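Local atomic coordinates of SUMO-1 cysteine protease S273R (African swine fever virus pig/Kenya/KEN-50/1950, PDB entry 6LJB), a protein that acts as a cysteine protease, probably maturing the viral pp220 and pp62 polyproteins into core-shell proteins and blunting host pyroptosis and cGAS-STING signalling. Residues H168-F173 against I183-S188; N191-P196 against T217-N222; P111-D116 against C155-D160; I223-S228 against T255-E260. All coordinates share one frame; numbering follows the deposited sequence.

Contact 1: H168-F173 against I183-S188; sequences HWVAIF and IEYFNS
Ala171 and Phe186 form a hydrogen-bonded pair of an antiparallel beta hairpin, strands 169-175 and 181-186. Phe173 and Glu184 form a second such pair. Between them, Ile172 and Tyr185 are a non-hydrogen-bonded pair, on the other face of the sheet from Ala171 and Phe186. Tyr185 runs back along this face toward Val170. CB of Tyr185 lies 3.9 Å from CD1 of Ile172. Tyr185 CD1 meets Ile172 CD1 at 3.6 Å, and the methyl approaches in the ring plane, at the edge. Tyr185 CE1 is 3.7 Å from CG2 of Val170. At the tip, Tyr185 OH sits 3.4 Å from CG1 of Val170, so the phenol ends against a forked side chain. CG of Tyr185 is anti to the backbone N (chi1 174°), which lays the ring along this row. Val197 and Met201 of helix 195-208 touch the Tyr185 side chain. His168 and Asn187, inferred to be active-site residues with the nucleophile Cys232, face each other next to these pairs. Asn187 OD1 accepts from Ala189 N and ND2 donates to Asn191 O, which fixes how the amide is turned. NE2 of His168 donates to Asn187 OD1 at 3.0 Å, almost straight at 169° and within 3° of the imidazole plane.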
loop_
_atom_site.group_PDB
_atom_site.type_symbol
_atom_site.label_atom_id
_atom_site.label_comp_id
_atom_site.label_asym_id
_atom_site.label_seq_id
_atom_site.Cartn_x
_atom_site.Cartn_y
_atom_site.Cartn_z
ATOM N N HIS A 168 -0.602 16.433 0.391
ATOM C CA HIS A 168 -0.951 15.882 -0.913
ATOM C C HIS A 168 -0.005 14.730 -1.225
ATOM O O HIS A 168 1.218 14.909 -1.217
ATOM C CB HIS A 168 -0.874 16.958 -1.995
ATOM C CG HIS A 168 -1.269 16.477 -3.356
ATOM N ND1 HIS A 168 -2.583 16.337 -3.745
ATOM C CD2 HIS A 168 -0.519 16.105 -4.421
ATOM C CE1 HIS A 168 -2.627 15.900 -4.992
ATOM N NE2 HIS A 168 -1.388 15.749 -5.424
ATOM N N TRP A 169 -0.569 13.559 -1.504
ATOM C CA TRP A 169 0.221 12.355 -1.718
ATOM C C TRP A 169 0.489 12.127 -3.199
ATOM O O TRP A 169 -0.395 12.308 -4.042
ATOM C CB TRP A 169 -0.489 11.135 -1.128
ATOM C CG TRP A 169 -0.603 11.164 0.364
ATOM C CD1 TRP A 169 -1.748 11.277 1.097
ATOM C CD2 TRP A 169 0.471 11.083 1.307
ATOM N NE1 TRP A 169 -1.454 11.264 2.440
ATOM C CE2 TRP A 169 -0.097 11.147 2.595
ATOM C CE3 TRP A 169 1.858 10.957 1.189
ATOM C CZ2 TRP A 169 0.672 11.092 3.754
ATOM C CZ3 TRP A 169 2.619 10.903 2.339
ATOM C CH2 TRP A 169 2.026 10.970 3.605
ATOM N N VAL A 170 1.724 11.726 -3.507
ATOM C CA VAL A 170 2.122 11.305 -4.844
ATOM C C VAL A 170 2.875 9.988 -4.716
ATOM O O VAL A 170 3.434 9.666 -3.667
ATOM C CB VAL A 170 2.991 12.357 -5.567
ATOM C CG1 VAL A 170 2.197 13.633 -5.801
ATOM C CG2 VAL A 170 4.253 12.641 -4.767
ATOM N N ALA A 171 2.891 9.227 -5.806
ATOM C CA ALA A 171 3.412 7.867 -5.799
ATOM C C ALA A 171 4.687 7.761 -6.625
ATOM O O ALA A 171 4.824 8.409 -7.667
ATOM C CB ALA A 171 2.368 6.882 -6.334
ATOM N N ILE A 172 5.616 6.935 -6.146
ATOM C CA ILE A 172 6.832 6.578 -6.867
ATOM C C ILE A 172 6.842 5.068 -7.043
ATOM O O ILE A 172 6.700 4.324 -6.066
ATOM C CB ILE A 172 8.098 7.050 -6.127
ATOM C CG1 ILE A 172 8.347 8.538 -6.378
ATOM C CG2 ILE A 172 9.309 6.226 -6.550
ATOM C CD1 ILE A 172 8.734 8.858 -7.808
ATOM N N PHE A 173 6.998 4.615 -8.286
ATOM C CA PHE A 173 7.062 3.193 -8.590
ATOM C C PHE A 173 8.220 2.936 -9.540
ATOM O O PHE A 173 8.368 3.633 -10.549
ATOM C CB PHE A 173 5.751 2.688 -9.202
ATOM C CG PHE A 173 5.641 1.190 -9.242
ATOM C CD1 PHE A 173 5.251 0.482 -8.115
ATOM C CD2 PHE A 173 5.928 0.488 -10.401
ATOM C CE1 PHE A 173 5.150 -0.897 -8.144
ATOM C CE2 PHE A 173 5.830 -0.892 -10.436
ATOM C CZ PHE A 173 5.438 -1.585 -9.307
ATOM N N ILE A 183 11.246 4.021 -14.204
ATOM C CA ILE A 183 11.172 4.750 -12.941
ATOM C C ILE A 183 10.072 5.788 -13.105
ATOM O O ILE A 183 10.208 6.724 -13.905
ATOM C CB ILE A 183 12.508 5.408 -12.574
ATOM C CG1 ILE A 183 13.624 4.362 -12.561
ATOM C CG2 ILE A 183 12.406 6.107 -11.228
ATOM C CD1 ILE A 183 15.006 4.954 -12.641
ATOM N N GLU A 184 8.987 5.633 -12.352
ATOM C CA GLU A 184 7.745 6.346 -12.613
ATOM C C GLU A 184 7.389 7.269 -11.459
ATOM O O GLU A 184 7.588 6.929 -10.288
ATOM C CB GLU A 184 6.605 5.355 -12.859
ATOM C CG GLU A 184 6.934 4.310 -13.911
ATOM C CD GLU A 184 6.116 3.044 -13.757
ATOM O OE1 GLU A 184 5.040 3.101 -13.126
ATOM O OE2 GLU A 184 6.554 1.988 -14.261
ATOM N N TYR A 185 6.856 8.440 -11.803
ATOM C CA TYR A 185 6.303 9.388 -10.844
ATOM C C TYR A 185 4.863 9.671 -11.243
ATOM O O TYR A 185 4.602 10.103 -12.370
ATOM C CB TYR A 185 7.120 10.683 -10.808
ATOM C CG TYR A 185 6.527 11.766 -9.932
ATOM C CD1 TYR A 185 6.851 11.853 -8.585
ATOM C CD2 TYR A 185 5.643 12.704 -10.454
ATOM C CE1 TYR A 185 6.311 12.841 -7.781
ATOM C CE2 TYR A 185 5.097 13.693 -9.658
ATOM C CZ TYR A 185 5.436 13.758 -8.323
ATOM O OH TYR A 185 4.896 14.743 -7.528
ATOM N N PHE A 186 3.932 9.428 -10.323
ATOM C CA PHE A 186 2.512 9.619 -10.580
ATOM C C PHE A 186 1.965 10.710 -9.672
ATOM O O PHE A 186 2.214 10.702 -8.462
ATOM C CB PHE A 186 1.731 8.319 -10.372
ATOM C CG PHE A 186 0.242 8.488 -10.467
ATOM C CD1 PHE A 186 -0.362 8.767 -11.683
ATOM C CD2 PHE A 186 -0.555 8.367 -9.341
ATOM C CE1 PHE A 186 -1.732 8.924 -11.772
ATOM C CE2 PHE A 186 -1.925 8.523 -9.424
ATOM C CZ PHE A 186 -2.514 8.802 -10.641
ATOM N N ASN A 187 1.222 11.643 -10.262
ATOM C CA ASN A 187 0.553 12.709 -9.528
ATOM C C ASN A 187 -0.878 12.798 -10.034
ATOM O O ASN A 187 -1.104 13.120 -11.205
ATOM C CB ASN A 187 1.277 14.048 -9.708
ATOM C CG ASN A 187 0.784 15.117 -8.748
ATOM O OD1 ASN A 187 -0.272 14.980 -8.131
ATOM N ND2 ASN A 187 1.551 16.194 -8.623
ATOM N N SER A 188 -1.840 12.507 -9.154
ATOM C CA SER A 188 -3.243 12.568 -9.550
ATOM C C SER A 188 -3.667 13.987 -9.904
ATOM O O SER A 188 -4.587 14.174 -10.708
ATOM C CB SER A 188 -4.129 12.013 -8.436
ATOM O OG SER A 188 -3.990 12.774 -7.249
#

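Contact 2: N191-P196 against T217-N222; sequences NSPPGP and TLAVTN
The methyl CG2 of Thr221 lies 3.2 Å from the carbonyl oxygen of Asn191. CB of Thr221 follows at 3.5 Å from the same Asn191 O. The approach is one of carbon to oxygen, and no hydrogen bond crosses between the two segments. Beside it, CD of Pro193 faces two methyl groups. It is 4.1 Å from CG2 of Thr221 and 4.1 Å from CB of Ala219. The proline ring stands roughly perpendicular to the Thr221 side chain. CG2 of Thr221 is anti to the carbonyl carbon, with OG1 at chi1 66°. This rotation turns the methyl, and not the hydroxyl, to the Asn191 carbonyl. The contact is small, burying 144 Å² in all, and lies at the surface. It belongs to a beta-alpha-beta unit made of strand 181-186, helix 195-208 and strand 215-220. Residues 191-194 lead from the first strand into the helix, and Pro194 is its N-cap. Thr221 comes just after the last strand. It follows an inverse gamma turn centred on Val220, with a weak bond of 3.0 Å from Thr221 N to Ala219 O. Further out, ND2 of the inferred active-site residue Asn187 donates to Asn191 O, so this carbonyl has a polar partner. Tyr185 of strand 181-186 touches Pro193, Pro194 and Thr221.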
loop_
_atom_site.group_PDB
_atom_site.type_symbol
_atom_site.label_atom_id
_atom_site.label_comp_id
_atom_site.label_asym_id
_atom_site.label_seq_id
_atom_site.Cartn_x
_atom_site.Cartn_y
_atom_site.Cartn_z
ATOM N N ASN A 191 0.482 17.412 -11.868
ATOM C CA ASN A 191 1.555 18.390 -11.780
ATOM C C ASN A 191 2.911 17.698 -11.845
ATOM O O ASN A 191 3.075 16.568 -11.377
ATOM C CB ASN A 191 1.449 19.213 -10.493
ATOM C CG ASN A 191 0.203 20.076 -10.457
ATOM O OD1 ASN A 191 0.140 21.120 -11.105
ATOM N ND2 ASN A 191 -0.794 19.645 -9.695
ATOM N N SER A 192 3.881 18.397 -12.430
ATOM C CA SER A 192 5.203 17.829 -12.628
ATOM C C SER A 192 5.906 17.612 -11.289
ATOM O O SER A 192 5.659 18.337 -10.321
ATOM C CB SER A 192 6.047 18.743 -13.513
ATOM O OG SER A 192 5.513 18.817 -14.823
ATOM N N PRO A 193 6.781 16.612 -11.204
ATOM C CA PRO A 193 7.524 16.372 -9.962
ATOM C C PRO A 193 8.482 17.513 -9.673
ATOM O O PRO A 193 9.069 18.094 -10.598
ATOM C CB PRO A 193 8.281 15.067 -10.248
ATOM C CG PRO A 193 8.364 14.994 -11.736
ATOM C CD PRO A 193 7.096 15.612 -12.239
ATOM N N PRO A 194 8.663 17.867 -8.404
ATOM C CA PRO A 194 9.595 18.947 -8.063
ATOM C C PRO A 194 11.040 18.520 -8.269
ATOM O O PRO A 194 11.351 17.359 -8.542
ATOM C CB PRO A 194 9.295 19.222 -6.587
ATOM C CG PRO A 194 8.744 17.938 -6.077
ATOM C CD PRO A 194 7.977 17.330 -7.216
ATOM N N GLY A 195 11.931 19.500 -8.126
ATOM C CA GLY A 195 13.349 19.325 -8.342
ATOM C C GLY A 195 13.978 18.122 -7.659
ATOM O O GLY A 195 14.649 17.309 -8.302
ATOM N N PRO A 196 13.801 18.000 -6.338
ATOM C CA PRO A 196 14.414 16.855 -5.633
ATOM C C PRO A 196 13.994 15.501 -6.184
ATOM O O PRO A 196 14.856 14.655 -6.456
ATOM C CB PRO A 196 13.955 17.065 -4.185
ATOM C CG PRO A 196 13.771 18.534 -4.068
ATOM C CD PRO A 196 13.223 18.974 -5.395
ATOM N N THR A 217 13.179 7.005 -17.208
ATOM C CA THR A 217 12.391 7.718 -16.213
ATOM C C THR A 217 11.174 8.339 -16.883
ATOM O O THR A 217 11.265 8.861 -17.998
ATOM C CB THR A 217 13.221 8.805 -15.528
ATOM O OG1 THR A 217 13.621 9.784 -16.496
ATOM C CG2 THR A 217 14.462 8.203 -14.884
ATOM N N LEU A 218 10.034 8.281 -16.198
ATOM C CA LEU A 218 8.781 8.762 -16.760
ATOM C C LEU A 218 7.962 9.461 -15.688
ATOM O O LEU A 218 7.889 8.995 -14.547
ATOM C CB LEU A 218 7.966 7.615 -17.366
ATOM C CG LEU A 218 6.647 8.021 -18.022
ATOM C CD1 LEU A 218 6.829 8.266 -19.512
ATOM C CD2 LEU A 218 5.580 6.977 -17.763
ATOM N N ALA A 219 7.342 10.576 -16.064
ATOM C CA ALA A 219 6.448 11.329 -15.190
ATOM C C ALA A 219 5.019 11.117 -15.674
ATOM O O ALA A 219 4.639 11.610 -16.743
ATOM C CB ALA A 219 6.813 12.811 -15.178
ATOM N N VAL A 220 4.233 10.377 -14.893
ATOM C CA VAL A 220 2.833 10.124 -15.218
ATOM C C VAL A 220 2.000 11.282 -14.686
ATOM O O VAL A 220 1.203 11.116 -13.755
ATOM C CB VAL A 220 2.359 8.779 -14.638
ATOM C CG1 VAL A 220 1.061 8.338 -15.301
ATOM C CG2 VAL A 220 3.440 7.722 -14.805
ATOM N N THR A 221 2.184 12.464 -15.273
ATOM C CA THR A 221 1.570 13.695 -14.787
ATOM C C THR A 221 0.721 14.366 -15.862
ATOM O O THR A 221 0.528 15.581 -15.838
ATOM C CB THR A 221 2.639 14.662 -14.282
ATOM O OG1 THR A 221 3.446 15.095 -15.387
ATOM C CG2 THR A 221 3.529 13.982 -13.256
ATOM N N ASN A 222 0.202 13.582 -16.806
ATOM C CA ASN A 222 -0.491 14.164 -17.950
ATOM C C ASN A 222 -1.889 14.652 -17.585
ATOM O O ASN A 222 -2.277 15.768 -17.947
ATOM C CB ASN A 222 -0.567 13.142 -19.087
ATOM C CG ASN A 222 -1.313 13.669 -20.296
ATOM O OD1 ASN A 222 -1.295 14.869 -20.576
ATOM N ND2 ASN A 222 -1.982 12.777 -21.016
#

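Contact 3: P111-D116 against C155-D160; sequences PFSMMD and CVLNTD
Ser113 and Asn158 share the sounder of two backbone bonds between these segments. Asn158 N donates to Ser113 O at 3.3 Å, in the carbonyl plane. The second bond, from Met115 N to Asp160 O, is weak. Two CA-H...O contacts add to them. CA of Leu157 also faces Ser113 O, at 3.2 Å, so this oxygen is approached by two neighbouring residues. CA of Phe112 faces Val156 O. Within segment 111-116, OG of Ser113 donates to Met114 O on a lone pair at 3.1 Å. The two segments run in roughly the same direction, 31° apart. Strand 152-158 belongs to the mixed five-stranded sheet of this Ulp1-family protease. Strand 107-109 is its parallel neighbour at the sheet edge, and residues 111-116 prolong that edge as a loop. On its inner side strand 152-158 pairs with strand 169-175, where Leu157 bonds Val170 through the backbone. Packing is largely the work of two methionines. Met114 bends at chi2 (68°) and runs beside Asn158 in the same direction. Met114 SD is 3.7 Å from CB of Asn158, and Met114 CE is 3.3 Å from Asn158 ND2. Met115 is folded twice, at chi2 and chi3. The fold brings Met115 CE to 3.2 Å from Asn158 O, near the methyls CG2 of Thr159 and CD2 of Leu157. At the other end, SG of Cys155 packs against the carbonyl oxygen of Pro111.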
loop_
_atom_site.group_PDB
_atom_site.type_symbol
_atom_site.label_atom_id
_atom_site.label_comp_id
_atom_site.label_asym_id
_atom_site.label_seq_id
_atom_site.Cartn_x
_atom_site.Cartn_y
_atom_site.Cartn_z
ATOM N N PRO A 111 9.359 3.363 3.227
ATOM C CA PRO A 111 8.515 4.177 4.103
ATOM C C PRO A 111 8.263 5.569 3.502
ATOM O O PRO A 111 9.103 6.079 2.790
ATOM C CB PRO A 111 9.280 4.257 5.433
ATOM C CG PRO A 111 10.697 3.861 5.096
ATOM C CD PRO A 111 10.607 2.972 3.875
ATOM N N PHE A 112 7.131 6.174 3.859
ATOM C CA PHE A 112 6.724 7.481 3.284
ATOM C C PHE A 112 7.814 8.530 3.525
ATOM O O PHE A 112 8.410 8.577 4.615
ATOM C CB PHE A 112 5.451 7.976 3.968
ATOM C CG PHE A 112 5.715 8.952 5.085
ATOM C CD1 PHE A 112 5.831 10.305 4.824
ATOM C CD2 PHE A 112 5.886 8.515 6.386
ATOM C CE1 PHE A 112 6.094 11.202 5.845
ATOM C CE2 PHE A 112 6.149 9.414 7.406
ATOM C CZ PHE A 112 6.251 10.756 7.133
ATOM N N SER A 113 8.043 9.371 2.518
ATOM C CA SER A 113 9.062 10.443 2.633
ATOM C C SER A 113 8.431 11.805 2.337
ATOM O O SER A 113 7.407 11.850 1.637
ATOM C CB SER A 113 10.233 10.174 1.724
ATOM O OG SER A 113 11.114 11.283 1.685
ATOM N N MET A 114 8.987 12.859 2.931
ATOM C CA MET A 114 8.551 14.218 2.659
ATOM C C MET A 114 9.343 14.770 1.476
ATOM O O MET A 114 10.214 14.103 0.914
ATOM C CB MET A 114 8.720 15.093 3.900
ATOM C CG MET A 114 7.562 16.040 4.169
ATOM S SD MET A 114 6.055 15.173 4.647
ATOM C CE MET A 114 4.995 16.552 5.074
ATOM N N MET A 115 9.047 16.007 1.092
ATOM C CA MET A 115 9.736 16.640 -0.026
ATOM C C MET A 115 11.052 17.292 0.386
ATOM O O MET A 115 11.676 17.973 -0.436
ATOM C CB MET A 115 8.819 17.670 -0.690
ATOM C CG MET A 115 9.067 17.841 -2.179
ATOM S SD MET A 115 9.216 16.253 -3.020
ATOM C CE MET A 115 7.558 15.600 -2.841
ATOM N N ASP A 116 11.490 17.091 1.628
ATOM C CA ASP A 116 12.718 17.682 2.140
ATOM C C ASP A 116 13.876 16.690 2.179
ATOM O O ASP A 116 14.867 16.934 2.875
ATOM C CB ASP A 116 12.482 18.250 3.541
ATOM C CG ASP A 116 11.187 19.031 3.644
ATOM O OD1 ASP A 116 10.998 19.983 2.861
ATOM O OD2 ASP A 116 10.354 18.683 4.508
ATOM N N CYS A 155 6.942 3.814 -3.290
ATOM C CA CYS A 155 6.951 4.800 -2.220
ATOM C C CYS A 155 5.901 5.861 -2.512
ATOM O O CYS A 155 5.564 6.118 -3.671
ATOM C CB CYS A 155 8.329 5.452 -2.059
ATOM S SG CYS A 155 8.460 6.570 -0.645
ATOM N N VAL A 156 5.389 6.472 -1.447
ATOM C CA VAL A 156 4.403 7.541 -1.545
ATOM C C VAL A 156 4.930 8.737 -0.766
ATOM O O VAL A 156 5.249 8.616 0.423
ATOM C CB VAL A 156 3.026 7.110 -1.015
ATOM C CG1 VAL A 156 2.038 8.257 -1.122
ATOM C CG2 VAL A 156 2.518 5.897 -1.778
ATOM N N LEU A 157 5.020 9.885 -1.430
ATOM C CA LEU A 157 5.580 11.092 -0.841
ATOM C C LEU A 157 4.516 12.171 -0.697
ATOM O O LEU A 157 3.464 12.136 -1.342
ATOM C CB LEU A 157 6.743 11.633 -1.682
ATOM C CG LEU A 157 8.092 10.910 -1.642
ATOM C CD1 LEU A 157 8.077 9.653 -2.498
ATOM C CD2 LEU A 157 9.207 11.848 -2.079
ATOM N N ASN A 158 4.811 13.140 0.164
ATOM C CA ASN A 158 3.988 14.327 0.339
ATOM C C ASN A 158 4.679 15.507 -0.331
ATOM O O ASN A 158 5.862 15.759 -0.087
ATOM C CB ASN A 158 3.757 14.619 1.823
ATOM C CG ASN A 158 2.754 15.738 2.057
ATOM O OD1 ASN A 158 2.378 16.463 1.136
ATOM N ND2 ASN A 158 2.322 15.886 3.303
ATOM N N THR A 159 3.937 16.229 -1.169
ATOM C CA THR A 159 4.479 17.374 -1.900
ATOM C C THR A 159 4.559 18.639 -1.051
ATOM O O THR A 159 4.210 19.727 -1.516
ATOM C CB THR A 159 3.643 17.617 -3.154
ATOM O OG1 THR A 159 2.256 17.685 -2.801
ATOM C CG2 THR A 159 3.852 16.493 -4.159
ATOM N N ASP A 160 5.015 18.521 0.192
ATOM C CA ASP A 160 5.184 19.677 1.066
ATOM C C ASP A 160 6.247 19.405 2.124
ATOM O O ASP A 160 7.038 18.470 1.996
ATOM C CB ASP A 160 3.859 20.051 1.735
ATOM C CG ASP A 160 4.014 21.167 2.750
ATOM O OD1 ASP A 160 4.508 22.251 2.374
ATOM O OD2 ASP A 160 3.638 20.963 3.924
#

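Contact 4: I223-S228 against T255-E260; sequences IRHQRS and TRITDE
His225 and Arg256 bring the two backbones together, with CA atoms 5.1 Å apart. The segments run in nearly the same direction, 11° apart, but no bond joins main chain to main chain. Side chains make the links instead. The His225 ring meets residues 255-257 with its edge. Ile257 N donates to His225 ND1 at 3.0 Å and 166°, close to the ring plane, which is consistent with a proton on NE2. That nitrogen has a weak bond to Phe252 O. CD1 of Ile257 lies obliquely off the ring, 3.6 Å from ND1 of His225. Arg256 reaches back with an extended chain. Its NE donates to His225 O at 3.0 Å, tilted from the guanidinium plane, and its NH2 adds a weak bond to the same oxygen. The guanidinium of Arg227 lies flat on that of Arg256, centres 3.7 Å apart and planes at 24°. These like charges are probably eased by Asp259, whose OD1 forms a salt bridge with Arg256 NH2 at 3.3 Å. OD1 of Asp259 also takes Arg227 N on its syn lone pair at 3.0 Å. Its OD2 takes Ser228 N at 3.1 Å, from above the carboxylate plane. Asp259 thus holds the chain just after Gln226, whose OE1 hydrogen-bonds Ser188 OG. Gln226 is a predicted substrate-binding residue beside the nucleophile Cys232, consistent with the glutamine of the oxyanion hole in Ulp1-type cysteine proteases.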
loop_
_atom_site.group_PDB
_atom_site.type_symbol
_atom_site.label_atom_id
_atom_site.label_comp_id
_atom_site.label_asym_id
_atom_site.label_seq_id
_atom_site.Cartn_x
_atom_site.Cartn_y
_atom_site.Cartn_z
ATOM N N ILE A 223 -2.658 13.835 -16.870
ATOM C CA ILE A 223 -4.077 14.079 -16.645
ATOM C C ILE A 223 -4.310 14.452 -15.188
ATOM O O ILE A 223 -3.744 13.835 -14.278
ATOM C CB ILE A 223 -4.916 12.848 -17.038
ATOM C CG1 ILE A 223 -4.754 12.551 -18.530
ATOM C CG2 ILE A 223 -6.382 13.056 -16.692
ATOM C CD1 ILE A 223 -5.611 11.412 -19.016
ATOM N N ARG A 224 -5.148 15.467 -14.973
ATOM C CA ARG A 224 -5.624 15.823 -13.637
ATOM C C ARG A 224 -6.784 14.892 -13.294
ATOM O O ARG A 224 -7.962 15.213 -13.464
ATOM C CB ARG A 224 -6.034 17.291 -13.579
ATOM C CG ARG A 224 -6.505 17.760 -12.205
ATOM C CD ARG A 224 -6.696 19.272 -12.169
ATOM N NE ARG A 224 -8.099 19.661 -12.053
ATOM C CZ ARG A 224 -8.700 19.957 -10.905
ATOM N NH1 ARG A 224 -8.023 19.908 -9.766
ATOM N NH2 ARG A 224 -9.980 20.305 -10.894
ATOM N N HIS A 225 -6.428 13.697 -12.816
ATOM C CA HIS A 225 -7.441 12.725 -12.418
ATOM C C HIS A 225 -8.265 13.245 -11.247
ATOM O O HIS A 225 -9.499 13.157 -11.249
ATOM C CB HIS A 225 -6.782 11.394 -12.048
ATOM C CG HIS A 225 -5.893 10.837 -13.114
ATOM N ND1 HIS A 225 -6.345 9.962 -14.079
ATOM C CD2 HIS A 225 -4.573 11.015 -13.358
ATOM C CE1 HIS A 225 -5.344 9.634 -14.877
ATOM N NE2 HIS A 225 -4.258 10.258 -14.461
ATOM N N GLN A 226 -7.595 13.796 -10.239
ATOM C CA GLN A 226 -8.253 14.183 -8.999
ATOM C C GLN A 226 -8.891 15.558 -9.142
ATOM O O GLN A 226 -8.202 16.547 -9.417
ATOM C CB GLN A 226 -7.253 14.175 -7.846
ATOM C CG GLN A 226 -7.828 14.661 -6.526
ATOM C CD GLN A 226 -6.879 14.447 -5.365
ATOM O OE1 GLN A 226 -5.913 13.693 -5.470
ATOM N NE2 GLN A 226 -7.150 15.114 -4.249
ATOM N N ARG A 227 -10.209 15.616 -8.961
ATOM C CA ARG A 227 -10.925 16.872 -8.807
ATOM C C ARG A 227 -11.443 17.076 -7.392
ATOM O O ARG A 227 -11.913 18.174 -7.073
ATOM C CB ARG A 227 -12.097 16.947 -9.797
ATOM C CG ARG A 227 -11.671 17.095 -11.250
ATOM C CD ARG A 227 -12.822 16.809 -12.198
ATOM N NE ARG A 227 -12.430 16.970 -13.596
ATOM C CZ ARG A 227 -13.120 16.490 -14.626
ATOM N NH1 ARG A 227 -14.237 15.807 -14.416
ATOM N NH2 ARG A 227 -12.687 16.685 -15.863
ATOM N N SER A 228 -11.371 16.054 -6.543
ATOM C CA SER A 228 -11.767 16.171 -5.150
ATOM C C SER A 228 -10.611 16.730 -4.324
ATOM O O SER A 228 -9.519 17.001 -4.829
ATOM C CB SER A 228 -12.221 14.817 -4.610
ATOM O OG SER A 228 -11.167 13.868 -4.663
ATOM N N THR A 255 -6.192 7.808 -19.819
ATOM C CA THR A 255 -7.579 7.820 -19.372
ATOM C C THR A 255 -7.661 8.335 -17.943
ATOM O O THR A 255 -6.870 7.927 -17.086
ATOM C CB THR A 255 -8.195 6.421 -19.468
ATOM O OG1 THR A 255 -7.979 5.894 -20.783
ATOM C CG2 THR A 255 -9.692 6.473 -19.197
ATOM N N ARG A 256 -8.619 9.225 -17.688
ATOM C CA ARG A 256 -8.819 9.767 -16.351
ATOM C C ARG A 256 -9.532 8.753 -15.465
ATOM O O ARG A 256 -10.521 8.138 -15.879
ATOM C CB ARG A 256 -9.626 11.066 -16.405
ATOM C CG ARG A 256 -10.129 11.514 -15.036
ATOM C CD ARG A 256 -10.802 12.878 -15.058
ATOM N NE ARG A 256 -11.176 13.296 -13.708
ATOM C CZ ARG A 256 -12.391 13.157 -13.187
ATOM N NH1 ARG A 256 -13.365 12.621 -13.908
ATOM N NH2 ARG A 256 -12.634 13.560 -11.947
ATOM N N ILE A 257 -9.027 8.581 -14.247
ATOM C CA ILE A 257 -9.691 7.792 -13.217
ATOM C C ILE A 257 -10.388 8.762 -12.273
ATOM O O ILE A 257 -9.740 9.626 -11.670
ATOM C CB ILE A 257 -8.700 6.894 -12.460
ATOM C CG1 ILE A 257 -8.032 5.900 -13.413
ATOM C CG2 ILE A 257 -9.406 6.161 -11.332
ATOM C CD1 ILE A 257 -6.672 6.343 -13.913
ATOM N N THR A 258 -11.704 8.625 -12.147
ATOM C CA THR A 258 -12.481 9.563 -11.354
ATOM C C THR A 258 -12.247 9.342 -9.862
ATOM O O THR A 258 -11.836 8.266 -9.418
ATOM C CB THR A 258 -13.971 9.426 -11.667
ATOM O OG1 THR A 258 -14.444 8.160 -11.194
ATOM C CG2 THR A 258 -14.207 9.519 -13.166
ATOM N N ASP A 259 -12.517 10.392 -9.081
ATOM C CA ASP A 259 -12.430 10.282 -7.630
ATOM C C ASP A 259 -13.468 9.321 -7.071
ATOM O O ASP A 259 -13.281 8.797 -5.968
ATOM C CB ASP A 259 -12.596 11.659 -6.982
ATOM C CG ASP A 259 -11.672 12.702 -7.581
ATOM O OD1 ASP A 259 -11.971 13.195 -8.689
ATOM O OD2 ASP A 259 -10.648 13.026 -6.946
ATOM N N GLU A 260 -14.555 9.082 -7.809
ATOM C CA GLU A 260 -15.564 8.133 -7.353
ATOM C C GLU A 260 -15.020 6.711 -7.328
ATOM O O GLU A 260 -15.405 5.919 -6.461
ATOM C CB GLU A 260 -16.808 8.218 -8.239
ATOM C CG GLU A 260 -17.676 9.450 -7.989
ATOM C CD GLU A 260 -17.009 10.742 -8.421
ATOM O OE1 GLU A 260 -16.300 10.731 -9.449
ATOM O OE2 GLU A 260 -17.186 11.765 -7.727
#

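In the fold
Contacts 1, 2 and 3 share one sheet. Contact 1 joins its third and fourth strands. Contact 3 lies on one flank, centres 10 Å away, joined by the backbone of strand 152-158. Contact 2 lies on the other, centres 8 Å away, where Tyr185 O and Val220 N are 2.6 Å apart, a probable hydrogen bond. Contacts 2 and 3 also meet directly, Pro194 CG lying 3.5 Å from Met115 SD. Contact 4 follows contact 2 in the chain and brings Gln226 to the active site. Ser188 OG is 2.8 Å from Gln226 OE1. The side chains of Gln226 and His168 each come within about 3 Å of Cys232. Contacts 3 and 4 do not touch, their nearest atoms about 9 Å apart.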